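Local coordinates for protein haloacid dehalogenase-like hydrolase (Bacteroides thetaiotaomicron, PDB 2RBK) that probably acts as a magnesium-dependent phosphatase of the haloacid dehalogenase superfamily, caught here with a vanadate-like group in its active site, at residues A[6-11]-A[209-214]. Numbering follows the deposited sequence.
With MG (magnesium ion), chain B; VN4 (oxido(dioxo)vanadium), chain C.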
# COMPACT_ATOMS: atom_id res chain seq x y z
N PHE A 6 7.82 1.35 9.16
CA PHE A 6 6.97 0.92 8.09
C PHE A 6 6.36 2.13 7.39
O PHE A 6 5.60 2.86 8.02
CB PHE A 6 5.83 0.02 8.60
CG PHE A 6 6.38 -1.25 9.20
CD1 PHE A 6 6.71 -1.38 10.54
CD2 PHE A 6 6.60 -2.35 8.36
CE1 PHE A 6 7.24 -2.55 11.03
CE2 PHE A 6 7.14 -3.53 8.85
CZ PHE A 6 7.44 -3.62 10.20
N PHE A 7 6.72 2.33 6.13
CA PHE A 7 6.30 3.51 5.37
C PHE A 7 5.35 3.12 4.24
O PHE A 7 5.72 2.38 3.33
CB PHE A 7 7.48 4.19 4.74
CG PHE A 7 8.45 4.79 5.71
CD1 PHE A 7 9.60 4.14 6.08
CD2 PHE A 7 8.20 6.05 6.28
CE1 PHE A 7 10.50 4.70 6.97
CE2 PHE A 7 9.10 6.59 7.18
CZ PHE A 7 10.25 5.93 7.52
N ASP A 8 4.15 3.73 4.26
CA ASP A 8 3.37 3.82 3.04
C ASP A 8 4.16 4.60 2.00
O ASP A 8 5.03 5.40 2.32
CB ASP A 8 2.07 4.53 3.36
CG ASP A 8 1.18 4.76 2.20
OD1 ASP A 8 0.73 5.92 2.02
OD2 ASP A 8 0.91 3.79 1.44
N ILE A 9 3.83 4.36 0.71
CA ILE A 9 4.51 5.11 -0.34
C ILE A 9 3.69 6.37 -0.69
O ILE A 9 4.14 7.50 -0.44
CB ILE A 9 4.75 4.30 -1.63
CG1 ILE A 9 5.58 3.05 -1.36
CG2 ILE A 9 5.37 5.18 -2.67
CD1 ILE A 9 5.66 2.12 -2.57
N ASP A 10 2.54 6.20 -1.30
CA ASP A 10 1.86 7.34 -1.93
C ASP A 10 1.25 8.27 -0.88
O ASP A 10 0.43 7.87 -0.07
CB ASP A 10 0.82 6.83 -2.89
CG ASP A 10 1.46 6.02 -3.98
OD1 ASP A 10 2.16 6.64 -4.81
OD2 ASP A 10 1.33 4.77 -3.97
N GLY A 11 1.66 9.52 -0.86
CA GLY A 11 1.25 10.51 0.10
C GLY A 11 2.01 10.46 1.40
O GLY A 11 1.73 11.26 2.30
N PHE A 209 3.91 4.79 9.33
CA PHE A 209 3.69 6.09 8.75
C PHE A 209 2.71 5.96 7.61
O PHE A 209 2.95 5.15 6.71
CB PHE A 209 4.99 6.69 8.21
CG PHE A 209 6.12 6.84 9.21
CD1 PHE A 209 6.87 5.75 9.60
CD2 PHE A 209 6.44 8.08 9.73
CE1 PHE A 209 7.92 5.89 10.47
CE2 PHE A 209 7.49 8.21 10.63
CZ PHE A 209 8.25 7.12 11.00
N GLY A 210 1.66 6.78 7.60
CA GLY A 210 0.68 6.69 6.51
C GLY A 210 -0.16 7.91 6.39
O GLY A 210 -0.19 8.80 7.25
N ASP A 211 -0.89 7.96 5.26
CA ASP A 211 -1.76 9.06 4.93
C ASP A 211 -3.17 8.63 4.57
O ASP A 211 -3.95 9.55 4.32
CB ASP A 211 -1.24 9.89 3.72
CG ASP A 211 -1.42 9.15 2.42
OD1 ASP A 211 -1.07 7.94 2.42
OD2 ASP A 211 -1.93 9.75 1.44
N GLY A 212 -3.48 7.35 4.48
CA GLY A 212 -4.72 6.91 3.82
C GLY A 212 -5.49 5.91 4.62
O GLY A 212 -5.00 5.33 5.60
N GLY A 213 -6.74 5.67 4.17
CA GLY A 213 -7.57 4.72 4.86
C GLY A 213 -6.97 3.32 4.93
O GLY A 213 -7.21 2.65 5.96
N ASN A 214 -6.22 2.89 3.94
CA ASN A 214 -5.62 1.57 3.97
C ASN A 214 -4.40 1.48 4.90
O ASN A 214 -3.80 0.42 4.99
CB ASN A 214 -5.26 1.06 2.58
CG ASN A 214 -4.09 1.76 1.90
OD1 ASN A 214 -3.90 2.96 2.20
ND2 ASN A 214 -3.37 1.12 0.98
MG MG B . -0.87 6.56 0.90
V VN4 C . 0.23 3.47 -0.44
O1 VN4 C . 1.77 3.31 -1.03
O2 VN4 C . -0.58 5.03 -0.44
O3 VN4 C . -0.99 2.10 -0.33
O HOH W 1 -2.40 7.53 -0.13
O HOH W 2 -2.15 5.31 2.01
O HOH W 3 -0.19 3.09 -2.49
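F7 and F209 lie side by side as an offset stack, centroids 4.4 Å apart and planes at 17°; CE2 of F7 sits over one face of the F209 ring, near its rim, and F6 O lies at that ring's edge, in plane. Parallel pairing puts both residues on one face of the sheet, and with each CG anti to its carbonyl carbon the rings point the same way. The strands that carry them pair through hydrogen bonds from F209 N to F6 O (2.9 Å) and, straighter at 171°, from D8 N to F209 O (3.1 Å). Past the strand ends the carboxylates of D8 and D211 converge on one magnesium. D8 OD1 and D211 OD1 come within 2.7 Å of each other, a closeness the cation permits; D10 O, two waters and O2 of the vanadium group complete six ligands. D8 OD2 reaches the vanadium at 2.0 Å, consistent with D8 being the HAD-family nucleophile and vanadium mimicking the phosphoryl group. Backbone N-H groups of I9 and D10 hydrogen-bond O1 of that group, N214 ND2 its O3. T12 hydrogen-bonds D8 OD1, and R45 salt-bridges D10 OD2. Within the Rossmann-like sheet, strand 4-7 runs between 38-42 and 206-210; helix 250-258 packs on F7 and F209, helix 188-199 on F6.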